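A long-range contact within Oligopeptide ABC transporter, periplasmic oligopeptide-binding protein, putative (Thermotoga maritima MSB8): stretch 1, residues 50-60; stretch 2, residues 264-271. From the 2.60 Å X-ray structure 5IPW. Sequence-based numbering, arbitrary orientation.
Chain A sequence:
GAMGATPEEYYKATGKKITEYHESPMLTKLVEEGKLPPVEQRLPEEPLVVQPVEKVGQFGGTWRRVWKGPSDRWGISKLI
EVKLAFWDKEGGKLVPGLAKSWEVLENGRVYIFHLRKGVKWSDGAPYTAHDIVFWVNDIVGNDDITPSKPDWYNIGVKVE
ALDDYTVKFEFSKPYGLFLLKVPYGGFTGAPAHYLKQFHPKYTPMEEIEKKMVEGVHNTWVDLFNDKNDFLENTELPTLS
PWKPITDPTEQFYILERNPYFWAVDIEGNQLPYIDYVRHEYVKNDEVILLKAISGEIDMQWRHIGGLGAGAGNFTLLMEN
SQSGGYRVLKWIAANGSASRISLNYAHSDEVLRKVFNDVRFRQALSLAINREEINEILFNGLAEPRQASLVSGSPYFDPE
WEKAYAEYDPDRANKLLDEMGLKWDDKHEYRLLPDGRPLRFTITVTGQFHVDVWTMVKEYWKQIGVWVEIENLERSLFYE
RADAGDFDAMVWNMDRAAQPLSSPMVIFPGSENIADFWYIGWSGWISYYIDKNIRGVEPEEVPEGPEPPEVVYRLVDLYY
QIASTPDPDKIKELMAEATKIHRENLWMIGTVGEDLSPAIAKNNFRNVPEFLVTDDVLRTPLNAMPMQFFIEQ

Stretch 1, residues 50-60: VQPVEKVGQFG
Stretch 2 (264-271) VDIEGNQL

Two extended segments, 208 residues apart at their closest touching pair, run parallel where Val50 (phi/psi -118/127) lies beside Asp265, CA to CA 5.0 Å; Gln51 CA then lies 5.8 Å from Ile266 CA, its CA-to-CB bond pointing away from stretch 2. Val50 engages through both backbone polar atoms: its N donates to Val264 O (2.8 Å, 143° at the hydrogen), while its O accepts a weak, bent bond from Ile266 N (3.3 Å, 122°). Beyond this pairing stretch 2 folds into a type I turn, Asp265 to Gly268, with Ile266 at -61/-27 and Glu267 at -91/8. Gly268 N donates to Asp265 O (3.0 Å) and Asp265 N to Asn269 O (2.8 Å), so both backbone polar atoms of Asp265 are satisfied within its own stretch. Gly268 has phi/psi 79/10, where a CB would jam against the preceding carbonyl. The Asp265 side chain (chi1 -103°, between wells) starts away from stretch 1, but its end comes nearer; OD2 accepts from Asn269 ND2 at 2.8 Å and a nearly straight 174°, with Asn269 chi1 m. Val56, chi1 t and pointing toward stretch 2, covers this pair, its CG1 3.4 Å from Asp265 OD2 and 3.8 Å from Asn269 ND2; being apolar, it packs there without competing for the bond. Val56 CG2 meets Ile266 CG1 at 4.0 Å, and Pro52 CD approaches the same CG1 at 4.1 Å, so Ile266 (chi1 p, chi2 t) serves two apolar neighbours. Val50, buried with chi1 t, packs CB against Leu271 CD1 at 3.9 Å (Leu271 chi1 m, chi2 t). Farther along, Phe59 (chi1 m, chi2 -61°) sets its ring edge at Gln270 O, CE1 to O 3.0 Å, and CE2 lies 3.5 Å from Asn269 OD1; these are contacts of aromatic carbon with oxygen. Together the stretches bury 528 Å², both sides summed.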

ATOM      1  N   VAL A  50       7.332 -16.922 -14.273  1.00 40.46           N
ATOM      2  CA  VAL A  50       6.993 -15.515 -14.351  1.00 39.53           C
ATOM      3  C   VAL A  50       6.837 -15.096 -15.793  1.00 39.43           C
ATOM      4  O   VAL A  50       7.712 -15.343 -16.605  1.00 39.18           O
ATOM      5  CB  VAL A  50       8.076 -14.688 -13.661  1.00 39.77           C
ATOM      6  CG1 VAL A  50       7.820 -13.188 -13.817  1.00 40.53           C
ATOM      7  CG2 VAL A  50       8.115 -15.074 -12.199  1.00 38.55           C
ATOM      8  N   GLN A  51       5.706 -14.481 -16.113  1.00 42.24           N
ATOM      9  CA  GLN A  51       5.508 -13.955 -17.448  1.00 45.85           C
ATOM     10  C   GLN A  51       5.938 -12.493 -17.482  1.00 44.32           C
ATOM     11  O   GLN A  51       5.458 -11.681 -16.691  1.00 43.96           O
ATOM     12  CB  GLN A  51       4.065 -14.086 -17.897  1.00 49.96           C
ATOM     13  CG  GLN A  51       3.873 -13.702 -19.351  1.00 55.05           C
ATOM     14  CD  GLN A  51       2.418 -13.722 -19.736  1.00 65.03           C
ATOM     15  OE1 GLN A  51       1.744 -14.750 -19.582  1.00 76.93           O
ATOM     16  NE2 GLN A  51       1.908 -12.588 -20.223  1.00 65.39           N
ATOM     17  N   PRO A  52       6.852 -12.159 -18.395  1.00 40.81           N
ATOM     18  CA  PRO A  52       7.331 -10.801 -18.487  1.00 42.35           C
ATOM     19  C   PRO A  52       6.239  -9.767 -18.680  1.00 42.76           C
ATOM     20  O   PRO A  52       5.231 -10.038 -19.317  1.00 43.81           O
ATOM     21  CB  PRO A  52       8.216 -10.825 -19.724  1.00 43.39           C
ATOM     22  CG  PRO A  52       8.725 -12.212 -19.790  1.00 44.48           C
ATOM     23  CD  PRO A  52       7.660 -13.087 -19.200  1.00 42.04           C
ATOM     24  N   VAL A  53       6.473  -8.578 -18.138  1.00 42.74           N
ATOM     25  CA  VAL A  53       5.602  -7.444 -18.376  1.00 42.40           C
ATOM     26  C   VAL A  53       5.567  -7.098 -19.855  1.00 41.65           C
ATOM     27  O   VAL A  53       4.535  -6.693 -20.365  1.00 41.92           O
ATOM     28  CB  VAL A  53       6.054  -6.210 -17.567  1.00 41.38           C
ATOM     29  CG1 VAL A  53       5.395  -4.940 -18.081  1.00 40.90           C
ATOM     30  CG2 VAL A  53       5.742  -6.411 -16.095  1.00 40.83           C
ATOM     31  N   GLU A  54       6.694  -7.258 -20.536  1.00 41.97           N
ATOM     32  CA  GLU A  54       6.847  -6.727 -21.880  1.00 42.69           C
ATOM     33  C   GLU A  54       7.368  -7.779 -22.833  1.00 40.95           C
ATOM     34  O   GLU A  54       6.808  -7.989 -23.906  1.00 40.08           O
ATOM     35  CB  GLU A  54       7.813  -5.547 -21.827  1.00 46.72           C
ATOM     36  CG  GLU A  54       7.821  -4.655 -23.048  1.00 50.17           C
ATOM     37  CD  GLU A  54       8.899  -3.593 -22.960  1.00 54.21           C
ATOM     38  OE1 GLU A  54       9.476  -3.245 -24.018  1.00 57.93           O
ATOM     39  OE2 GLU A  54       9.179  -3.121 -21.833  1.00 50.30           O
ATOM     40  N   LYS A  55       8.464  -8.419 -22.458  1.00 38.02           N
ATOM     41  CA  LYS A  55       9.035  -9.454 -23.282  1.00 38.06           C
ATOM     42  C   LYS A  55      10.048 -10.256 -22.502  1.00 37.09           C
ATOM     43  O   LYS A  55      10.454  -9.871 -21.410  1.00 37.17           O
ATOM     44  CB  LYS A  55       9.693  -8.848 -24.518  1.00 39.65           C
ATOM     45  CG  LYS A  55      10.818  -7.877 -24.210  1.00 41.79           C
ATOM     46  CD  LYS A  55      11.269  -7.125 -25.458  1.00 41.53           C
ATOM     47  CE  LYS A  55      12.149  -7.994 -26.332  1.00 41.23           C
ATOM     48  NZ  LYS A  55      12.613  -7.264 -27.538  1.00 41.25           N
ATOM     49  N   VAL A  56      10.458 -11.374 -23.084  1.00 35.43           N
ATOM     50  CA  VAL A  56      11.455 -12.222 -22.466  1.00 35.64           C
ATOM     51  C   VAL A  56      12.766 -11.447 -22.429  1.00 35.20           C
ATOM     52  O   VAL A  56      13.178 -10.876 -23.430  1.00 37.85           O
ATOM     53  CB  VAL A  56      11.606 -13.556 -23.227  1.00 35.63           C
ATOM     54  CG1 VAL A  56      12.747 -14.398 -22.660  1.00 34.73           C
ATOM     55  CG2 VAL A  56      10.302 -14.344 -23.153  1.00 36.21           C
ATOM     56  N   GLY A  57      13.408 -11.434 -21.271  1.00 35.03           N
ATOM     57  CA  GLY A  57      14.575 -10.583 -21.039  1.00 37.07           C
ATOM     58  C   GLY A  57      15.915 -11.224 -21.336  1.00 38.01           C
ATOM     59  O   GLY A  57      15.990 -12.390 -21.694  1.00 39.38           O
ATOM     60  N   GLN A  58      16.974 -10.434 -21.180  1.00 40.44           N
ATOM     61  CA  GLN A  58      18.354 -10.870 -21.394  1.00 40.22           C
ATOM     62  C   GLN A  58      19.121 -10.697 -20.105  1.00 39.59           C
ATOM     63  O   GLN A  58      18.849  -9.778 -19.329  1.00 40.40           O
ATOM     64  CB  GLN A  58      19.027 -10.038 -22.477  1.00 41.91           C
ATOM     65  CG  GLN A  58      18.424 -10.221 -23.853  1.00 43.23           C
ATOM     66  CD  GLN A  58      18.981  -9.239 -24.864  1.00 44.24           C
ATOM     67  OE1 GLN A  58      18.730  -8.040 -24.780  1.00 42.85           O
ATOM     68  NE2 GLN A  58      19.739  -9.746 -25.832  1.00 47.10           N
ATOM     69  N   PHE A  59      20.078 -11.589 -19.884  1.00 38.65           N
ATOM     70  CA  PHE A  59      20.857 -11.590 -18.658  1.00 38.46           C
ATOM     71  C   PHE A  59      21.966 -10.547 -18.721  1.00 38.84           C
ATOM     72  O   PHE A  59      22.606 -10.365 -19.762  1.00 37.81           O
ATOM     73  CB  PHE A  59      21.512 -12.953 -18.440  1.00 38.86           C
ATOM     74  CG  PHE A  59      20.588 -13.999 -17.917  1.00 38.80           C
ATOM     75  CD1 PHE A  59      19.969 -13.834 -16.690  1.00 39.27           C
ATOM     76  CD2 PHE A  59      20.370 -15.176 -18.630  1.00 38.29           C
ATOM     77  CE1 PHE A  59      19.121 -14.806 -16.192  1.00 39.37           C
ATOM     78  CE2 PHE A  59      19.525 -16.153 -18.139  1.00 37.70           C
ATOM     79  CZ  PHE A  59      18.904 -15.971 -16.914  1.00 38.85           C
ATOM     80  N   GLY A  60      22.190  -9.884 -17.594  1.00 38.85           N
ATOM     81  CA  GLY A  60      23.380  -9.087 -17.387  1.00 38.65           C
ATOM     82  C   GLY A  60      23.090  -7.723 -16.826  1.00 38.62           C
ATOM     83  O   GLY A  60      21.941  -7.393 -16.534  1.00 38.47           O
ATOM     84  N   VAL A 264      11.696 -18.604 -12.415  1.00 34.14           N
ATOM     85  CA  VAL A 264      12.182 -18.507 -13.779  1.00 34.78           C
ATOM     86  C   VAL A 264      11.180 -17.803 -14.688  1.00 35.29           C
ATOM     87  O   VAL A 264      10.043 -17.534 -14.313  1.00 35.14           O
ATOM     88  CB  VAL A 264      12.494 -19.895 -14.376  1.00 36.17           C
ATOM     89  CG1 VAL A 264      13.495 -20.650 -13.509  1.00 36.11           C
ATOM     90  CG2 VAL A 264      11.222 -20.726 -14.535  1.00 37.60           C
ATOM     91  N   ASP A 265      11.677 -17.482 -15.870  1.00 38.09           N
ATOM     92  CA  ASP A 265      10.922 -17.053 -17.044  1.00 39.44           C
ATOM     93  C   ASP A 265      10.000 -18.093 -17.603  1.00 39.53           C
ATOM     94  O   ASP A 265      10.156 -19.277 -17.341  1.00 38.95           O
ATOM     95  CB  ASP A 265      11.920 -16.860 -18.190  1.00 42.04           C
ATOM     96  CG  ASP A 265      12.223 -15.469 -18.440  1.00 44.62           C
ATOM     97  OD1 ASP A 265      11.715 -14.627 -17.681  1.00 56.24           O
ATOM     98  OD2 ASP A 265      12.968 -15.214 -19.396  1.00 46.21           O
ATOM     99  N   ILE A 266       9.122 -17.650 -18.492  1.00 38.31           N
ATOM    100  CA  ILE A 266       8.428 -18.570 -19.381  1.00 37.77           C
ATOM    101  C   ILE A 266       9.390 -19.352 -20.288  1.00 38.25           C
ATOM    102  O   ILE A 266       9.061 -20.445 -20.710  1.00 40.95           O
ATOM    103  CB  ILE A 266       7.315 -17.879 -20.212  1.00 37.69           C
ATOM    104  CG1 ILE A 266       7.857 -16.741 -21.076  1.00 39.43           C
ATOM    105  CG2 ILE A 266       6.228 -17.347 -19.290  1.00 38.36           C
ATOM    106  CD1 ILE A 266       6.803 -16.067 -21.937  1.00 39.40           C
ATOM    107  N   GLU A 267      10.564 -18.811 -20.597  1.00 39.19           N
ATOM    108  CA  GLU A 267      11.591 -19.571 -21.335  1.00 39.43           C
ATOM    109  C   GLU A 267      12.570 -20.342 -20.441  1.00 36.46           C
ATOM    110  O   GLU A 267      13.564 -20.871 -20.927  1.00 36.36           O
ATOM    111  CB  GLU A 267      12.392 -18.638 -22.256  1.00 43.42           C
ATOM    112  CG  GLU A 267      11.607 -18.082 -23.440  1.00 48.13           C
ATOM    113  CD  GLU A 267      11.353 -19.123 -24.525  1.00 52.39           C
ATOM    114  OE1 GLU A 267      12.323 -19.564 -25.168  1.00 52.51           O
ATOM    115  OE2 GLU A 267      10.175 -19.502 -24.732  1.00 58.74           O
ATOM    116  N   GLY A 268      12.314 -20.400 -19.141  1.00 35.36           N
ATOM    117  CA  GLY A 268      13.210 -21.116 -18.221  1.00 34.95           C
ATOM    118  C   GLY A 268      14.491 -20.401 -17.787  1.00 34.83           C
ATOM    119  O   GLY A 268      15.363 -21.024 -17.179  1.00 36.34           O
ATOM    120  N   ASN A 269      14.624 -19.111 -18.092  1.00 32.82           N
ATOM    121  CA  ASN A 269      15.706 -18.297 -17.522  1.00 32.04           C
ATOM    122  C   ASN A 269      15.522 -18.088 -16.010  1.00 31.20           C
ATOM    123  O   ASN A 269      14.495 -17.577 -15.572  1.00 28.94           O
ATOM    124  CB  ASN A 269      15.781 -16.919 -18.203  1.00 31.63           C
ATOM    125  CG  ASN A 269      16.084 -17.009 -19.686  1.00 30.56           C
ATOM    126  OD1 ASN A 269      17.069 -17.616 -20.089  1.00 29.60           O
ATOM    127  ND2 ASN A 269      15.232 -16.400 -20.507  1.00 29.71           N
ATOM    128  N   GLN A 270      16.524 -18.484 -15.228  1.00 30.92           N
ATOM    129  CA  GLN A 270      16.529 -18.247 -13.789  1.00 32.14           C
ATOM    130  C   GLN A 270      16.688 -16.759 -13.507  1.00 33.18           C
ATOM    131  O   GLN A 270      17.686 -16.142 -13.879  1.00 33.77           O
ATOM    132  CB  GLN A 270      17.674 -19.004 -13.105  1.00 32.67           C
ATOM    133  CG  GLN A 270      17.763 -18.734 -11.606  1.00 33.45           C
ATOM    134  CD  GLN A 270      19.039 -19.251 -10.963  1.00 34.25           C
ATOM    135  OE1 GLN A 270      20.106 -19.251 -11.581  1.00 33.83           O
ATOM    136  NE2 GLN A 270      18.941 -19.669  -9.699  1.00 34.74           N
ATOM    137  N   LEU A 271      15.708 -16.195 -12.824  1.00 32.21           N
ATOM    138  CA  LEU A 271      15.721 -14.783 -12.507  1.00 32.49           C
ATOM    139  C   LEU A 271      16.655 -14.518 -11.317  1.00 32.12           C
ATOM    140  O   LEU A 271      17.082 -15.454 -10.639  1.00 30.86           O
ATOM    141  CB  LEU A 271      14.286 -14.315 -12.212  1.00 32.07           C
ATOM    142  CG  LEU A 271      13.332 -14.456 -13.397  1.00 31.42           C
ATOM    143  CD1 LEU A 271      11.899 -14.243 -12.951  1.00 31.15           C
ATOM    144  CD2 LEU A 271      13.686 -13.484 -14.511  1.00 31.82           C
TER